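PDB 1VGM: 378aa long hypothetical citrate synthase from Sulfolobus tokodaii, which belongs to the mostly helical citrate synthase family and forms an assembly of two protein chains. Local coordinates for residues 43-48 with 339-344; 30-35 with 347-352; 135-138 with 142-145. All coordinates share one frame; numbering follows the deposited sequence.

How the contacts relate
From the N terminus, the chain first passes through the hairpin 30-35, then the start of helix 45-54; each later meets helix 331-353, through contacts 2 and 1 respectively. Contact 2 therefore closes the longest loop, with contact 1 nested inside it. Contact 3 is nested within both: it closes a short loop where helix 117-139 ends and the chain continues toward helix 153-162. Contacts 1 and 2 have centres about 10 Å apart and touch directly, Leu-48 CD1 lying 3.6 Å from Tyr-31 CD1, and both reach the second subunit. Contact 3 stands apart at the surface, its centre about 24 Å from that of contact 1 and about 33 Å from that of contact 2.

Contact 1 (43-48 with 339-344); sequences ASYEEL and RVLGWL
Tyr-45 and Leu-48 meet Leu-341 from a helix whose N-cap oxygen, Ser-44 OG, is held by two bonds: it donates to Glu-47 OE2 at 2.9 Å and accepts a weak bond from Glu-47 N, with OG and N 3.3 Å apart. The first uses the anti lone pair of OE2, the one directed away from OE1; OE1 itself pairs with Arg-378 of the second subunit. The cap sits at the start of the turn from which the two side chains project.

No hydrogen bond crosses to 339-344; 159 Å² is buried between the segments, and the closest approaches are all between side chains. Tyr-45 and Leu-341 approach from opposite directions. The tyrosine has CG anti to the backbone N (chi1 -175°), which extends the ring until its OH lies 3.7 Å from Leu-341 CB, with Val-340 CG1 a little farther off. The leucine branch comes to the ring obliquely, its CD2 being 3.7 Å from Tyr-45 CE1. The same methyl is 3.9 Å from Leu-48 CG, so one branch of Leu-341 serves both residues of the other helix. With the nearest CA atoms, those of Leu-48 and Leu-341, 8.9 Å apart, the backbones do not touch.

Ile-125 of helix 117-139 and Thr-182 each pack on both Tyr-45 and Leu-341, and Ile-179 packs on Leu-48. The apolar side chains that meet here stand on helices 45-54 and 331-353, which makes this interhelical packing, and the burial of all four touching residues places it in the interior of the helical citrate synthase fold.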
ATOM      1  N   ALA A  43     -24.120  22.345  -3.975  1.00  8.56           N
ATOM      2  CA  ALA A  43     -24.022  21.082  -4.703  1.00  8.86           C
ATOM      3  C   ALA A  43     -24.145  19.896  -3.744  1.00  8.03           C
ATOM      4  O   ALA A  43     -24.920  19.943  -2.786  1.00 11.60           O
ATOM      5  CB  ALA A  43     -22.692  21.027  -5.472  1.00  3.50           C
ATOM      6  N   SER A  44     -23.388  18.836  -3.999  1.00  6.35           N
ATOM      7  CA  SER A  44     -23.534  17.600  -3.245  1.00  5.31           C
ATOM      8  C   SER A  44     -22.385  16.657  -3.587  1.00  7.01           C
ATOM      9  O   SER A  44     -21.680  16.861  -4.570  1.00  5.54           O
ATOM     10  CB  SER A  44     -24.867  16.932  -3.589  1.00  7.99           C
ATOM     11  OG  SER A  44     -24.843  16.431  -4.913  1.00 10.29           O
ATOM     12  N   TYR A  45     -22.199  15.618  -2.783  1.00  5.80           N
ATOM     13  CA  TYR A  45     -21.096  14.701  -3.004  1.00  4.50           C
ATOM     14  C   TYR A  45     -21.228  14.002  -4.350  1.00  5.17           C
ATOM     15  O   TYR A  45     -20.243  13.837  -5.067  1.00  7.57           O
ATOM     16  CB  TYR A  45     -21.046  13.670  -1.880  1.00  5.37           C
ATOM     17  CG  TYR A  45     -19.865  12.724  -1.938  1.00  5.01           C
ATOM     18  CD1 TYR A  45     -18.554  13.203  -2.047  1.00  8.13           C
ATOM     19  CD2 TYR A  45     -20.055  11.342  -1.848  1.00  4.93           C
ATOM     20  CE1 TYR A  45     -17.458  12.318  -2.059  1.00  8.34           C
ATOM     21  CE2 TYR A  45     -18.972  10.456  -1.865  1.00  4.80           C
ATOM     22  CZ  TYR A  45     -17.682  10.946  -1.969  1.00  7.41           C
ATOM     23  OH  TYR A  45     -16.627  10.056  -1.993  1.00  9.35           O
ATOM     24  N   GLU A  46     -22.444  13.590  -4.697  1.00  3.33           N
ATOM     25  CA  GLU A  46     -22.684  12.976  -6.004  1.00  5.39           C
ATOM     26  C   GLU A  46     -22.301  13.903  -7.163  1.00  5.64           C
ATOM     27  O   GLU A  46     -21.766  13.453  -8.180  1.00  7.44           O
ATOM     28  CB  GLU A  46     -24.156  12.563  -6.148  1.00  5.83           C
ATOM     29  CG  GLU A  46     -24.554  11.366  -5.297  1.00  5.27           C
ATOM     30  CD  GLU A  46     -25.238  11.761  -4.003  1.00  6.68           C
ATOM     31  OE1 GLU A  46     -24.835  12.784  -3.394  1.00  6.77           O
ATOM     32  OE2 GLU A  46     -26.174  11.041  -3.593  1.00  8.69           O
ATOM     33  N   GLU A  47     -22.575  15.194  -7.023  1.00  5.99           N
ATOM     34  CA  GLU A  47     -22.171  16.138  -8.054  1.00  6.87           C
ATOM     35  C   GLU A  47     -20.657  16.312  -8.096  1.00  5.90           C
ATOM     36  O   GLU A  47     -20.070  16.431  -9.174  1.00  6.81           O
ATOM     37  CB  GLU A  47     -22.864  17.479  -7.834  1.00  8.87           C
ATOM     38  CG  GLU A  47     -24.357  17.420  -8.149  1.00 10.75           C
ATOM     39  CD  GLU A  47     -25.108  18.654  -7.683  1.00  9.66           C
ATOM     40  OE1 GLU A  47     -25.480  19.493  -8.528  1.00 13.88           O
ATOM     41  OE2 GLU A  47     -25.325  18.775  -6.464  1.00  8.46           O
ATOM     42  N   LEU A  48     -20.022  16.305  -6.926  1.00  4.71           N
ATOM     43  CA  LEU A  48     -18.564  16.344  -6.846  1.00  2.46           C
ATOM     44  C   LEU A  48     -17.887  15.087  -7.387  1.00  1.88           C
ATOM     45  O   LEU A  48     -16.854  15.168  -8.052  1.00  8.18           O
ATOM     46  CB  LEU A  48     -18.109  16.575  -5.399  1.00  3.42           C
ATOM     47  CG  LEU A  48     -16.582  16.604  -5.207  1.00  2.82           C
ATOM     48  CD1 LEU A  48     -15.941  17.629  -6.156  1.00  6.18           C
ATOM     49  CD2 LEU A  48     -16.253  16.954  -3.757  1.00  2.93           C
ATOM     50  N   ARG A 339     -11.876  10.902   1.272  1.00  2.71           N
ATOM     51  CA  ARG A 339     -10.654  11.117   0.491  1.00  4.40           C
ATOM     52  C   ARG A 339     -10.508  10.068  -0.621  1.00  5.08           C
ATOM     53  O   ARG A 339      -9.736  10.252  -1.565  1.00  5.36           O
ATOM     54  CB  ARG A 339      -9.425  11.093   1.417  1.00  4.93           C
ATOM     55  CG  ARG A 339      -8.047  11.210   0.719  1.00  2.47           C
ATOM     56  CD  ARG A 339      -7.907  12.459  -0.146  1.00  2.06           C
ATOM     57  NE  ARG A 339      -8.253  13.668   0.594  1.00  2.26           N
ATOM     58  CZ  ARG A 339      -7.375  14.450   1.219  1.00  5.36           C
ATOM     59  NH1 ARG A 339      -6.075  14.164   1.184  1.00  5.78           N
ATOM     60  NH2 ARG A 339      -7.799  15.523   1.880  1.00  3.55           N
ATOM     61  N   VAL A 340     -11.274   8.981  -0.527  1.00  5.30           N
ATOM     62  CA  VAL A 340     -11.202   7.934  -1.536  1.00  2.78           C
ATOM     63  C   VAL A 340     -11.555   8.477  -2.924  1.00  2.22           C
ATOM     64  O   VAL A 340     -11.006   8.018  -3.931  1.00  1.76           O
ATOM     65  CB  VAL A 340     -12.135   6.742  -1.187  1.00  8.30           C
ATOM     66  CG1 VAL A 340     -13.602   7.145  -1.340  1.00  4.24           C
ATOM     67  CG2 VAL A 340     -11.802   5.553  -2.074  1.00  4.77           C
ATOM     68  N   LEU A 341     -12.452   9.458  -2.984  1.00  1.60           N
ATOM     69  CA  LEU A 341     -12.761  10.101  -4.258  1.00  3.08           C
ATOM     70  C   LEU A 341     -11.509  10.735  -4.857  1.00  1.79           C
ATOM     71  O   LEU A 341     -11.211  10.567  -6.043  1.00  6.13           O
ATOM     72  CB  LEU A 341     -13.841  11.178  -4.085  1.00  1.60           C
ATOM     73  CG  LEU A 341     -14.186  11.990  -5.343  1.00  5.30           C
ATOM     74  CD1 LEU A 341     -14.528  11.050  -6.511  1.00  3.70           C
ATOM     75  CD2 LEU A 341     -15.371  12.905  -5.045  1.00  6.84           C
ATOM     76  N   GLY A 342     -10.782  11.467  -4.024  1.00  3.36           N
ATOM     77  CA  GLY A 342      -9.514  12.023  -4.450  1.00  2.66           C
ATOM     78  C   GLY A 342      -8.481  10.966  -4.804  1.00  3.27           C
ATOM     79  O   GLY A 342      -7.814  11.088  -5.834  1.00  4.40           O
ATOM     80  N   TRP A 343      -8.332   9.930  -3.981  1.00  3.64           N
ATOM     81  CA  TRP A 343      -7.429   8.841  -4.348  1.00  1.82           C
ATOM     82  C   TRP A 343      -7.767   8.283  -5.734  1.00  4.01           C
ATOM     83  O   TRP A 343      -6.882   8.121  -6.578  1.00  3.25           O
ATOM     84  CB  TRP A 343      -7.471   7.705  -3.317  1.00  2.89           C
ATOM     85  CG  TRP A 343      -6.887   8.063  -1.966  1.00  3.01           C
ATOM     86  CD1 TRP A 343      -5.918   9.001  -1.700  1.00  1.60           C
ATOM     87  CD2 TRP A 343      -7.248   7.491  -0.698  1.00  2.69           C
ATOM     88  NE1 TRP A 343      -5.659   9.046  -0.348  1.00  1.60           N
ATOM     89  CE2 TRP A 343      -6.461   8.131   0.291  1.00  2.56           C
ATOM     90  CE3 TRP A 343      -8.175   6.521  -0.301  1.00  3.94           C
ATOM     91  CZ2 TRP A 343      -6.579   7.827   1.658  1.00  6.78           C
ATOM     92  CZ3 TRP A 343      -8.293   6.218   1.057  1.00  4.05           C
ATOM     93  CH2 TRP A 343      -7.498   6.871   2.019  1.00  1.81           C
ATOM     94  N   LEU A 344      -9.042   7.987  -5.967  1.00  5.01           N
ATOM     95  CA  LEU A 344      -9.461   7.389  -7.230  1.00  6.19           C
ATOM     96  C   LEU A 344      -9.249   8.361  -8.395  1.00  7.99           C
ATOM     97  O   LEU A 344      -8.759   7.976  -9.455  1.00  6.48           O
ATOM     98  CB  LEU A 344     -10.935   6.981  -7.164  1.00  3.92           C
ATOM     99  CG  LEU A 344     -11.304   5.808  -6.248  1.00  7.30           C
ATOM    100  CD1 LEU A 344     -12.820   5.748  -6.119  1.00  3.10           C
ATOM    101  CD2 LEU A 344     -10.750   4.489  -6.799  1.00  7.88           C
TER

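Contact 2 (30-35 with 347-352); sequences RYRGYD and IIEYVE
Glu-349 reaches from helix 331-353 to Arg-32 at the tip of a beta hairpin, whose type I' turn joins strands 28-31 and 34-35. Positive phi at both central residues, 44° at Arg-32 and 96° at Gly-33, marks the turn type. Two backbone bonds close the hairpin: Tyr-31 N to Tyr-34 O at 3.0 Å and Tyr-34 N to Tyr-31 O at 3.1 Å.

From CA, the glutamate CB points toward the hairpin. Beyond CG the chain is extended, spanning part of the 13.2 Å between the CA atoms of Glu-349 and Arg-32, and Leu-19 packs on this side chain. CD then carries the carboxylate into a polar cluster. OE2 makes a salt bridge with Lys-15 NZ, the strongest partner of the side chain, and a hydrogen bond with Thr-17 OG1, while OE1 accepts from Gly-18 N. Arg-32 adds a long salt bridge from the opposite direction, without a hydrogen bond, the guanidinium and carboxylate planes being 78° apart. Only 40 Å² is buried between the segments, consistent with electrostatic contact at the ends of two long side chains: Arg-32 NH1 stands 3.9 Å from Glu-349 OE1, while Arg-32 NH2 makes weak bonds to Leu-51 O and Met-52 O.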
ATOM      1  N   ARG A  30     -10.152  25.131  -4.463  1.00 10.57           N
ATOM      2  CA  ARG A  30     -11.039  24.841  -5.584  1.00  8.86           C
ATOM      3  C   ARG A  30     -10.927  23.388  -6.033  1.00  7.99           C
ATOM      4  O   ARG A  30      -9.830  22.830  -6.074  1.00  9.90           O
ATOM      5  CB  ARG A  30     -10.714  25.769  -6.753  1.00 10.62           C
ATOM      6  CG  ARG A  30     -10.940  27.231  -6.438  1.00  8.99           C
ATOM      7  CD  ARG A  30     -10.621  28.103  -7.620  1.00 10.17           C
ATOM      8  NE  ARG A  30     -10.728  29.509  -7.250  1.00 16.22           N
ATOM      9  CZ  ARG A  30      -9.754  30.401  -7.401  1.00 18.02           C
ATOM     10  NH1 ARG A  30      -9.808  31.549  -6.739  1.00 17.40           N
ATOM     11  NH2 ARG A  30      -8.735  30.153  -8.220  1.00 17.59           N
ATOM     12  N   TYR A  31     -12.067  22.786  -6.368  1.00  6.59           N
ATOM     13  CA  TYR A  31     -12.101  21.503  -7.068  1.00  8.33           C
ATOM     14  C   TYR A  31     -12.499  21.733  -8.531  1.00  5.59           C
ATOM     15  O   TYR A  31     -13.607  22.185  -8.822  1.00  7.78           O
ATOM     16  CB  TYR A  31     -13.123  20.556  -6.416  1.00  5.07           C
ATOM     17  CG  TYR A  31     -12.788  20.062  -5.017  1.00  7.72           C
ATOM     18  CD1 TYR A  31     -13.809  19.756  -4.111  1.00  6.10           C
ATOM     19  CD2 TYR A  31     -11.462  19.879  -4.601  1.00  3.65           C
ATOM     20  CE1 TYR A  31     -13.529  19.284  -2.833  1.00  3.84           C
ATOM     21  CE2 TYR A  31     -11.166  19.399  -3.311  1.00  4.38           C
ATOM     22  CZ  TYR A  31     -12.207  19.104  -2.433  1.00  2.92           C
ATOM     23  OH  TYR A  31     -11.939  18.627  -1.159  1.00  4.54           O
ATOM     24  N   ARG A  32     -11.588  21.422  -9.442  1.00  5.30           N
ATOM     25  CA  ARG A  32     -11.794  21.702 -10.856  1.00  7.02           C
ATOM     26  C   ARG A  32     -12.364  23.101 -11.067  1.00  6.90           C
ATOM     27  O   ARG A  32     -13.272  23.303 -11.876  1.00  7.32           O
ATOM     28  CB  ARG A  32     -12.724  20.646 -11.462  1.00 10.19           C
ATOM     29  CG  ARG A  32     -12.032  19.314 -11.777  1.00 11.55           C
ATOM     30  CD  ARG A  32     -11.871  19.122 -13.282  1.00 18.53           C
ATOM     31  NE  ARG A  32     -10.874  18.108 -13.627  1.00 29.37           N
ATOM     32  CZ  ARG A  32     -11.064  16.795 -13.526  1.00 27.70           C
ATOM     33  NH1 ARG A  32     -10.113  15.954 -13.911  1.00 31.15           N
ATOM     34  NH2 ARG A  32     -12.200  16.317 -13.037  1.00 29.93           N
ATOM     35  N   GLY A  33     -11.831  24.065 -10.322  1.00  3.47           N
ATOM     36  CA  GLY A  33     -12.115  25.457 -10.607  1.00  8.38           C
ATOM     37  C   GLY A  33     -13.238  26.053  -9.781  1.00  9.75           C
ATOM     38  O   GLY A  33     -13.400  27.271  -9.743  1.00 13.24           O
ATOM     39  N   TYR A  34     -14.018  25.203  -9.119  1.00  7.90           N
ATOM     40  CA  TYR A  34     -15.146  25.679  -8.321  1.00 10.23           C
ATOM     41  C   TYR A  34     -14.753  25.784  -6.847  1.00  8.75           C
ATOM     42  O   TYR A  34     -14.201  24.844  -6.285  1.00  6.18           O
ATOM     43  CB  TYR A  34     -16.329  24.718  -8.471  1.00  8.64           C
ATOM     44  CG  TYR A  34     -16.897  24.660  -9.874  1.00 10.41           C
ATOM     45  CD1 TYR A  34     -17.679  25.705 -10.377  1.00  9.81           C
ATOM     46  CD2 TYR A  34     -16.667  23.555 -10.698  1.00  9.44           C
ATOM     47  CE1 TYR A  34     -18.220  25.647 -11.668  1.00 12.10           C
ATOM     48  CE2 TYR A  34     -17.203  23.490 -11.988  1.00 12.23           C
ATOM     49  CZ  TYR A  34     -17.977  24.535 -12.467  1.00  8.23           C
ATOM     50  OH  TYR A  34     -18.501  24.465 -13.741  1.00 11.06           O
ATOM     51  N   ASP A  35     -15.051  26.927  -6.229  1.00  9.42           N
ATOM     52  CA  ASP A  35     -14.701  27.166  -4.828  1.00 11.60           C
ATOM     53  C   ASP A  35     -15.372  26.132  -3.930  1.00 11.19           C
ATOM     54  O   ASP A  35     -16.513  25.740  -4.177  1.00 11.36           O
ATOM     55  CB  ASP A  35     -15.141  28.568  -4.398  1.00 11.52           C
ATOM     56  CG  ASP A  35     -14.610  28.955  -3.023  1.00 12.72           C
ATOM     57  OD1 ASP A  35     -15.155  28.488  -1.998  1.00 13.04           O
ATOM     58  OD2 ASP A  35     -13.639  29.734  -2.968  1.00 17.04           O
ATOM     59  N   ILE A 347      -5.395   8.429  -9.283  1.00  4.99           N
ATOM     60  CA  ILE A 347      -4.780   7.277  -9.929  1.00  6.02           C
ATOM     61  C   ILE A 347      -5.322   7.071 -11.345  1.00  7.44           C
ATOM     62  O   ILE A 347      -4.625   6.538 -12.210  1.00  8.73           O
ATOM     63  CB  ILE A 347      -4.968   5.959  -9.105  1.00  3.87           C
ATOM     64  CG1 ILE A 347      -6.450   5.700  -8.829  1.00  5.58           C
ATOM     65  CG2 ILE A 347      -4.190   6.051  -7.796  1.00  4.00           C
ATOM     66  CD1 ILE A 347      -6.718   4.410  -8.057  1.00  4.27           C
ATOM     67  N   ILE A 348      -6.556   7.503 -11.586  1.00  7.15           N
ATOM     68  CA  ILE A 348      -7.122   7.449 -12.929  1.00  5.92           C
ATOM     69  C   ILE A 348      -6.411   8.459 -13.826  1.00  8.02           C
ATOM     70  O   ILE A 348      -6.056   8.145 -14.964  1.00  7.95           O
ATOM     71  CB  ILE A 348      -8.649   7.750 -12.914  1.00  6.95           C
ATOM     72  CG1 ILE A 348      -9.394   6.596 -12.247  1.00  6.93           C
ATOM     73  CG2 ILE A 348      -9.172   7.913 -14.335  1.00  4.33           C
ATOM     74  CD1 ILE A 348     -10.889   6.804 -12.152  1.00  6.82           C
ATOM     75  N   GLU A 349      -6.195   9.669 -13.314  1.00  7.43           N
ATOM     76  CA  GLU A 349      -5.372  10.651 -14.018  1.00  8.61           C
ATOM     77  C   GLU A 349      -4.015  10.055 -14.339  1.00  7.23           C
ATOM     78  O   GLU A 349      -3.554  10.113 -15.481  1.00  7.90           O
ATOM     79  CB  GLU A 349      -5.174  11.906 -13.164  1.00 10.73           C
ATOM     80  CG  GLU A 349      -6.174  13.009 -13.431  1.00 11.12           C
ATOM     81  CD  GLU A 349      -5.858  14.284 -12.671  1.00 13.97           C
ATOM     82  OE1 GLU A 349      -6.348  15.353 -13.094  1.00 11.38           O
ATOM     83  OE2 GLU A 349      -5.131  14.221 -11.654  1.00 12.69           O
ATOM     84  N   TYR A 350      -3.371   9.487 -13.323  1.00  4.83           N
ATOM     85  CA  TYR A 350      -2.032   8.938 -13.494  1.00  7.21           C
ATOM     86  C   TYR A 350      -2.014   7.843 -14.555  1.00  8.28           C
ATOM     87  O   TYR A 350      -1.201   7.881 -15.480  1.00  6.93           O
ATOM     88  CB  TYR A 350      -1.498   8.365 -12.180  1.00  2.21           C
ATOM     89  CG  TYR A 350      -0.006   8.107 -12.228  1.00  3.69           C
ATOM     90  CD1 TYR A 350       0.902   9.161 -12.142  1.00  5.41           C
ATOM     91  CD2 TYR A 350       0.500   6.815 -12.377  1.00  1.60           C
ATOM     92  CE1 TYR A 350       2.281   8.941 -12.198  1.00  6.28           C
ATOM     93  CE2 TYR A 350       1.883   6.582 -12.437  1.00  5.35           C
ATOM     94  CZ  TYR A 350       2.765   7.654 -12.346  1.00  6.57           C
ATOM     95  OH  TYR A 350       4.126   7.455 -12.417  1.00  6.36           O
ATOM     96  N   VAL A 351      -2.903   6.864 -14.414  1.00  7.59           N
ATOM     97  CA  VAL A 351      -2.866   5.707 -15.296  1.00  9.30           C
ATOM     98  C   VAL A 351      -3.273   6.106 -16.712  1.00  7.71           C
ATOM     99  O   VAL A 351      -2.613   5.729 -17.675  1.00  8.88           O
ATOM    100  CB  VAL A 351      -3.786   4.567 -14.793  1.00  8.09           C
ATOM    101  CG1 VAL A 351      -3.838   3.445 -15.820  1.00  9.39           C
ATOM    102  CG2 VAL A 351      -3.269   4.034 -13.482  1.00  9.81           C
ATOM    103  N   GLU A 352      -4.342   6.885 -16.849  1.00  9.31           N
ATOM    104  CA  GLU A 352      -4.837   7.206 -18.192  1.00  9.51           C
ATOM    105  C   GLU A 352      -4.024   8.262 -18.931  1.00 11.79           C
ATOM    106  O   GLU A 352      -3.937   8.228 -20.168  1.00 12.35           O
ATOM    107  CB  GLU A 352      -6.293   7.640 -18.134  1.00  9.82           C
ATOM    108  CG  GLU A 352      -7.211   6.549 -17.622  1.00  8.58           C
ATOM    109  CD  GLU A 352      -8.668   6.929 -17.745  1.00 10.44           C
ATOM    110  OE1 GLU A 352      -8.940   8.106 -18.050  1.00 11.43           O
ATOM    111  OE2 GLU A 352      -9.534   6.053 -17.539  1.00 12.10           O
TER

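Contact 3 (135-138 with 142-145); sequences IYRA and LKPK
The Arg-137 guanidinium has Lys-145 over one face and Lys-143 O at its edge, at the C-terminal end of helix 117-139 in the helical citrate synthase fold, where the chain leaves the helix and turns back beside its last turns. Lys-145 CB lies 3.5 Å above the guanidinium plane, offset toward its rim, and the aliphatic part of the lysine crosses the group obliquely before bending back. The other flat group, the Tyr-136 ring, is approached obliquely by Leu-142 and meets the Phe-162 ring edge-to-face.

At the guanidinium edge, Arg-137 NH1 donates to Lys-143 O over 2.8 Å. The oxygen is tilted 23° out of the guanidinium plane, whereas the donor lies in the carbonyl plane. Arg-137 has CG beside its backbone N (chi1 -80°) and a chain extended from CG to NE, which carries it across the loop and brings CD to 3.1 Å from that same Lys-143 O. Arg-137 NE donates a hydrogen bond to Ala-160 O, its strongest polar partner, in helix 153-162.

Over the face, Lys-145 NZ is modelled 3.0 Å from Arg-137 NH2. Both atoms are donors and no hydrogen bond joins them, which makes the position of this amine doubtful; the residue also touches a crystal neighbour. Lys-145 N is hydrogen-bonded to Asn-134 OD1.

The reversal is closed by Leu-142 N donating to Arg-137 O at 2.7 Å, with an N-H...O angle of 151°. This is a 6→1 bond, of the kind found in Schellman-type C-caps. Arg-137 contributes the largest share of the 321 Å² buried between the segments. Leu-142 also reaches the neighbouring Tyr-136, its CD2 lying 4.1 Å from Tyr-136 CE2.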
ATOM      1  N   ILE A 135     -17.771  -1.602   9.587  1.00  7.14           N
ATOM      2  CA  ILE A 135     -16.667  -1.520  10.531  1.00  7.96           C
ATOM      3  C   ILE A 135     -17.148  -0.950  11.856  1.00  6.01           C
ATOM      4  O   ILE A 135     -16.871  -1.520  12.908  1.00 11.00           O
ATOM      5  CB  ILE A 135     -15.513  -0.634   9.996  1.00  7.68           C
ATOM      6  CG1 ILE A 135     -14.817  -1.349   8.835  1.00  5.24           C
ATOM      7  CG2 ILE A 135     -14.518  -0.341  11.128  1.00  4.86           C
ATOM      8  CD1 ILE A 135     -13.635  -0.601   8.273  1.00  8.46           C
ATOM      9  N   TYR A 136     -17.867   0.170  11.809  1.00  3.79           N
ATOM     10  CA  TYR A 136     -18.517   0.682  13.014  1.00  7.55           C
ATOM     11  C   TYR A 136     -19.344  -0.409  13.689  1.00  6.45           C
ATOM     12  O   TYR A 136     -19.250  -0.618  14.899  1.00  7.38           O
ATOM     13  CB  TYR A 136     -19.420   1.878  12.686  1.00  7.06           C
ATOM     14  CG  TYR A 136     -20.374   2.246  13.802  1.00 10.11           C
ATOM     15  CD1 TYR A 136     -19.905   2.787  15.001  1.00 11.58           C
ATOM     16  CD2 TYR A 136     -21.746   2.028  13.666  1.00 10.41           C
ATOM     17  CE1 TYR A 136     -20.781   3.098  16.042  1.00 10.12           C
ATOM     18  CE2 TYR A 136     -22.633   2.337  14.694  1.00 13.59           C
ATOM     19  CZ  TYR A 136     -22.143   2.868  15.878  1.00 15.41           C
ATOM     20  OH  TYR A 136     -23.026   3.149  16.889  1.00 12.15           O
ATOM     21  N   ARG A 137     -20.157  -1.106  12.906  1.00  7.82           N
ATOM     22  CA  ARG A 137     -21.078  -2.072  13.477  1.00  6.62           C
ATOM     23  C   ARG A 137     -20.335  -3.233  14.134  1.00  8.22           C
ATOM     24  O   ARG A 137     -20.668  -3.633  15.250  1.00  7.88           O
ATOM     25  CB  ARG A 137     -22.028  -2.585  12.399  1.00  6.93           C
ATOM     26  CG  ARG A 137     -23.171  -1.624  12.125  1.00  9.24           C
ATOM     27  CD  ARG A 137     -24.023  -2.068  10.958  1.00  6.64           C
ATOM     28  NE  ARG A 137     -25.270  -1.319  10.927  1.00 10.88           N
ATOM     29  CZ  ARG A 137     -26.293  -1.517  11.751  1.00 10.32           C
ATOM     30  NH1 ARG A 137     -26.322  -2.573  12.550  1.00 11.49           N
ATOM     31  NH2 ARG A 137     -27.293  -0.650  11.772  1.00  8.97           N
ATOM     32  N   ALA A 138     -19.325  -3.761  13.447  1.00  5.81           N
ATOM     33  CA  ALA A 138     -18.492  -4.827  13.996  1.00  5.71           C
ATOM     34  C   ALA A 138     -17.837  -4.434  15.321  1.00  6.22           C
ATOM     35  O   ALA A 138     -17.802  -5.226  16.261  1.00 10.65           O
ATOM     36  CB  ALA A 138     -17.422  -5.223  12.985  1.00  7.33           C
ATOM     37  N   LEU A 142     -22.530  -4.904  16.799  1.00 10.62           N
ATOM     38  CA  LEU A 142     -23.840  -4.843  16.178  1.00  9.82           C
ATOM     39  C   LEU A 142     -23.897  -5.799  14.984  1.00 11.87           C
ATOM     40  O   LEU A 142     -22.880  -6.359  14.577  1.00  8.50           O
ATOM     41  CB  LEU A 142     -24.118  -3.407  15.732  1.00 12.14           C
ATOM     42  CG  LEU A 142     -24.758  -2.428  16.727  1.00 16.24           C
ATOM     43  CD1 LEU A 142     -24.439  -2.816  18.156  1.00 20.01           C
ATOM     44  CD2 LEU A 142     -24.261  -1.022  16.432  1.00 17.76           C
ATOM     45  N   LYS A 143     -25.080  -5.991  14.418  1.00 11.69           N
ATOM     46  CA  LYS A 143     -25.196  -6.861  13.256  1.00 11.52           C
ATOM     47  C   LYS A 143     -24.832  -6.131  11.960  1.00 12.02           C
ATOM     48  O   LYS A 143     -24.973  -4.909  11.857  1.00 11.66           O
ATOM     49  CB  LYS A 143     -26.613  -7.436  13.166  1.00 10.20           C
ATOM     50  CG  LYS A 143     -27.467  -6.845  12.072  1.00 16.96           C
ATOM     51  CD  LYS A 143     -28.358  -5.765  12.615  1.00 17.02           C
ATOM     52  CE  LYS A 143     -29.816  -6.033  12.285  1.00 18.83           C
ATOM     53  NZ  LYS A 143     -30.665  -4.951  12.860  1.00 18.62           N
ATOM     54  N   PRO A 144     -24.351  -6.876  10.956  1.00  8.93           N
ATOM     55  CA  PRO A 144     -24.058  -6.252   9.665  1.00 10.07           C
ATOM     56  C   PRO A 144     -25.309  -5.644   9.040  1.00 11.81           C
ATOM     57  O   PRO A 144     -26.422  -6.152   9.225  1.00  8.66           O
ATOM     58  CB  PRO A 144     -23.491  -7.401   8.830  1.00 11.58           C
ATOM     59  CG  PRO A 144     -24.026  -8.627   9.467  1.00 14.36           C
ATOM     60  CD  PRO A 144     -24.097  -8.328  10.934  1.00  7.72           C
ATOM     61  N   LYS A 145     -25.123  -4.555   8.305  1.00  8.86           N
ATOM     62  CA  LYS A 145     -26.207  -3.986   7.527  1.00  9.37           C
ATOM     63  C   LYS A 145     -25.675  -3.331   6.257  1.00 10.93           C
ATOM     64  O   LYS A 145     -24.823  -2.442   6.315  1.00 10.95           O
ATOM     65  CB  LYS A 145     -26.963  -2.957   8.365  1.00  9.69           C
ATOM     66  CG  LYS A 145     -28.127  -2.317   7.635  1.00  9.73           C
ATOM     67  CD  LYS A 145     -28.857  -1.330   8.520  1.00 15.20           C
ATOM     68  CE  LYS A 145     -29.849  -2.041   9.439  1.00 20.07           C
ATOM     69  NZ  LYS A 145     -29.183  -2.686  10.612  1.00 25.20           N
TER